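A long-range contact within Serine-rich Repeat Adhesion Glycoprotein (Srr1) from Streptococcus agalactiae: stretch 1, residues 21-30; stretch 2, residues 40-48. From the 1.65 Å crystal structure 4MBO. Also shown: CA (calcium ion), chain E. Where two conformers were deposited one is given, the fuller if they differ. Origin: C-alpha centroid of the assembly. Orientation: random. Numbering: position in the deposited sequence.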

# COMPACT_ATOMS: atom_id res chain seq x y z
N ASN A 21 -5.27 14.27 -24.80
CA ASN A 21 -4.89 12.88 -24.92
C ASN A 21 -4.78 12.33 -23.48
O ASN A 21 -4.40 13.09 -22.58
CB ASN A 21 -3.52 12.75 -25.61
CG ASN A 21 -3.56 13.15 -27.09
OD1 ASN A 21 -4.10 12.42 -27.91
ND2 ASN A 21 -2.93 14.25 -27.43
N ILE A 22 -5.15 11.07 -23.27
CA ILE A 22 -4.97 10.44 -21.97
C ILE A 22 -4.86 8.94 -22.21
O ILE A 22 -5.53 8.39 -23.08
CB ILE A 22 -6.12 10.80 -20.98
CG1 ILE A 22 -5.78 10.26 -19.58
CG2 ILE A 22 -7.48 10.28 -21.46
CD1 ILE A 22 -6.64 10.86 -18.49
N ALA A 23 -4.00 8.28 -21.44
CA ALA A 23 -3.78 6.86 -21.59
C ALA A 23 -3.30 6.23 -20.30
O ALA A 23 -2.69 6.90 -19.44
CB ALA A 23 -2.76 6.59 -22.67
N LEU A 24 -3.69 4.95 -20.16
CA LEU A 24 -3.22 4.08 -19.06
C LEU A 24 -2.43 2.96 -19.72
O LEU A 24 -2.89 2.29 -20.66
CB LEU A 24 -4.39 3.53 -18.23
CG LEU A 24 -5.05 4.55 -17.32
CD1 LEU A 24 -6.40 4.04 -16.86
CD2 LEU A 24 -4.17 4.91 -16.12
N LYS A 25 -1.20 2.75 -19.23
CA LYS A 25 -0.31 1.75 -19.80
C LYS A 25 0.30 0.82 -18.76
O LYS A 25 0.50 1.21 -17.60
CB LYS A 25 0.78 2.47 -20.61
CG LYS A 25 0.22 3.22 -21.83
CD LYS A 25 1.19 4.23 -22.44
CE LYS A 25 0.43 5.12 -23.42
NZ LYS A 25 1.04 6.46 -23.67
N ASP A 26 0.60 -0.40 -19.20
CA ASP A 26 1.14 -1.45 -18.31
C ASP A 26 2.41 -2.11 -18.86
O ASP A 26 2.72 -3.24 -18.53
CB ASP A 26 0.06 -2.51 -18.04
CG ASP A 26 -0.27 -3.42 -19.23
OD1 ASP A 26 0.25 -3.24 -20.36
OD2 ASP A 26 -1.10 -4.36 -19.03
N ASN A 27 3.13 -1.37 -19.68
CA ASN A 27 4.35 -1.89 -20.29
C ASN A 27 5.40 -2.31 -19.27
O ASN A 27 6.15 -3.28 -19.51
CB ASN A 27 4.92 -0.82 -21.23
CG ASN A 27 3.95 -0.42 -22.32
OD1 ASN A 27 2.95 -1.11 -22.56
ND2 ASN A 27 4.22 0.69 -22.99
N THR A 28 5.42 -1.64 -18.12
CA THR A 28 6.46 -1.87 -17.11
C THR A 28 6.16 -3.13 -16.26
O THR A 28 7.03 -3.60 -15.53
CB THR A 28 6.75 -0.63 -16.23
OG1 THR A 28 5.66 -0.35 -15.35
CG2 THR A 28 7.04 0.57 -17.10
N LEU A 29 4.96 -3.69 -16.37
CA LEU A 29 4.62 -4.89 -15.61
C LEU A 29 5.43 -6.09 -16.12
O LEU A 29 5.67 -6.22 -17.32
CB LEU A 29 3.13 -5.24 -15.75
CG LEU A 29 2.09 -4.24 -15.25
CD1 LEU A 29 0.69 -4.82 -15.45
CD2 LEU A 29 2.33 -3.89 -13.79
N SER A 30 5.84 -6.97 -15.21
CA SER A 30 6.57 -8.17 -15.60
C SER A 30 5.71 -9.08 -16.47
O SER A 30 6.21 -9.71 -17.41
CB SER A 30 7.07 -8.93 -14.36
OG SER A 30 6.00 -9.30 -13.50
CA CA E . 8.37 0.03 -7.89
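Stretch 2 (40-48) SENLVLNFA

Stretch 2 runs alongside stretch 1 as its antiparallel neighbour in a beta sheet. Residues 21-25 form one strand and residues 43-48 the other. Their N-to-C directions differ by 174°, and the axes approach to 4.6 Å. The smallest sequence separation between touching residues is 11. Together the stretches bury 795 Å², both sides summed.

The register is regular. Asn21 pairs with Ala48, Ala23 with Asn46, and Lys25 with Val44, each as a hydrogen-bonded pair. Asn21 N donates to Ala48 O at 3.0 Å, and Ala48 N returns to Asn21 O at 3.1 Å. Ala23 N reaches Asn46 O at 2.9 Å, and Asn46 N reaches Ala23 O at 3.0 Å. Lys25 N to Val44 O and Val44 N to Lys25 O are both 2.9 Å. Ile22 with Phe47 and Leu24 with Leu45 are the non-hydrogen-bonded pairs between them. Here the backbones come closer, with CA of Ile22 and CA of Phe47 4.2 Å apart. Short CA-H...O contacts fill in the ladder, such as Ile22 CA to Asn46 O at 3.3 Å and Phe47 CA to Asn21 O at 3.2 Å.

The side chains alternate between the two faces. Ile22, Leu24, Leu45 and Phe47 share one face. Leu45 is the bump that fits between two neighbours. Its CD1 lies 3.9 Å from Ile22 CG1 and also 3.9 Å from Leu24 CD2, so one methyl touches both side chains. Ile22 CG1 also packs on Phe47 CB at 4.0 Å. The Phe47 ring does not follow this contact; the end of that side chain leads away from stretch 1.

Asn21, Ala23, Lys25, Val44, Asn46 and Ala48 lie on the other face. Ala23 is small and leaves a shallow place beside its partner. Asn46 leans into it, with OD1 3.4 Å from Ala23 CB. Lys25 extends along the same face, all its chi angles beyond chi1 near t. Its NZ donates to Asn46 OD1 at 2.8 Å, so the long chain passes over Ala23 to the amide.

Beyond the strands, stretch 1 folds into a type I turn from Asp26 to Leu29, closed by Leu29 N to Asp26 O at 3.1 Å. Leu43 fills the space near the turn. Its CD2 lies 3.7 Å from Asp26 CB and 4.3 Å from Leu29 CD1. Leu29 CD2 rests 3.4 Å from Asn42 O and 3.5 Å from Glu41 OE1. Glu41 points toward stretch 1, and its OE2 accepts from Ser30 N at 2.9 Å and from Ser30 OG at 2.8 Å.

Water fills the gap between Thr28 and Asn42. Water 1 bonds Thr28 OG1 at 3.0 Å and accepts from Asn42 N at 3.1 Å. Water 2 lies 2.5 Å from Thr28 OG1 and donates to Asn42 O at 2.9 Å. Ser40 lies out of reach of stretch 1 and binds calcium through O at 2.7 Å and OG at 2.5 Å.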

# COMPACT_ATOMS: atom_id res chain seq x y z
N SER A 40 6.35 -4.59 -6.12
CA SER A 40 6.52 -3.18 -6.42
C SER A 40 6.15 -2.83 -7.88
O SER A 40 6.90 -2.16 -8.57
CB SER A 40 7.96 -2.77 -6.05
OG SER A 40 8.09 -1.36 -5.88
N GLU A 41 5.00 -3.31 -8.34
CA GLU A 41 4.48 -2.96 -9.67
C GLU A 41 3.38 -1.88 -9.61
O GLU A 41 2.71 -1.70 -8.59
CB GLU A 41 3.96 -4.19 -10.40
CG GLU A 41 5.09 -5.14 -10.78
CD GLU A 41 4.69 -6.27 -11.70
OE1 GLU A 41 3.47 -6.58 -11.81
OE2 GLU A 41 5.62 -6.85 -12.31
N ASN A 42 3.18 -1.19 -10.74
CA ASN A 42 2.18 -0.15 -10.84
C ASN A 42 1.87 0.05 -12.30
O ASN A 42 2.53 -0.55 -13.18
CB ASN A 42 2.65 1.16 -10.16
CG ASN A 42 3.95 1.69 -10.71
OD1 ASN A 42 5.01 1.48 -10.11
ND2 ASN A 42 3.91 2.32 -11.88
N LEU A 43 0.85 0.84 -12.55
CA LEU A 43 0.46 1.25 -13.90
C LEU A 43 1.02 2.63 -14.15
O LEU A 43 1.59 3.26 -13.24
CB LEU A 43 -1.05 1.27 -14.03
CG LEU A 43 -1.73 -0.09 -13.82
CD1 LEU A 43 -3.25 0.06 -13.76
CD2 LEU A 43 -1.31 -1.10 -14.88
N VAL A 44 0.91 3.11 -15.39
CA VAL A 44 1.39 4.43 -15.72
C VAL A 44 0.27 5.23 -16.40
O VAL A 44 -0.40 4.74 -17.32
CB VAL A 44 2.63 4.36 -16.65
CG1 VAL A 44 3.05 5.78 -17.03
CG2 VAL A 44 3.80 3.68 -15.92
N LEU A 45 0.06 6.43 -15.90
CA LEU A 45 -0.90 7.37 -16.47
C LEU A 45 -0.16 8.47 -17.22
O LEU A 45 0.79 9.06 -16.71
CB LEU A 45 -1.69 8.02 -15.34
CG LEU A 45 -2.61 9.20 -15.72
CD1 LEU A 45 -3.70 8.74 -16.67
CD2 LEU A 45 -3.20 9.83 -14.47
N ASN A 46 -0.63 8.76 -18.43
CA ASN A 46 -0.10 9.92 -19.09
C ASN A 46 -1.22 10.72 -19.74
O ASN A 46 -2.25 10.17 -20.15
CB ASN A 46 0.97 9.59 -20.10
CG ASN A 46 0.42 9.00 -21.34
OD1 ASN A 46 0.15 7.82 -21.40
ND2 ASN A 46 0.30 9.83 -22.39
N PHE A 47 -1.03 12.03 -19.80
CA PHE A 47 -1.98 12.91 -20.45
C PHE A 47 -1.27 14.13 -20.98
O PHE A 47 -0.16 14.46 -20.56
CB PHE A 47 -3.15 13.29 -19.51
CG PHE A 47 -2.75 13.99 -18.25
CD1 PHE A 47 -2.63 15.37 -18.21
CD2 PHE A 47 -2.54 13.26 -17.09
CE1 PHE A 47 -2.27 16.01 -17.03
CE2 PHE A 47 -2.18 13.90 -15.91
CZ PHE A 47 -2.04 15.26 -15.90
N ALA A 48 -1.92 14.82 -21.92
CA ALA A 48 -1.36 16.01 -22.50
C ALA A 48 -2.49 16.82 -23.12
O ALA A 48 -3.55 16.27 -23.46
CB ALA A 48 -0.34 15.64 -23.56
O HOH W 1 5.52 -1.66 -12.66
O HOH W 2 3.24 -0.33 -15.96
O HOH W 3 5.81 0.61 -7.19
O HOH W 4 10.45 0.48 -6.58
O HOH W 5 9.94 -1.56 -9.03
O HOH W 6 8.87 2.21 -8.44
O HOH W 7 6.89 0.51 -9.21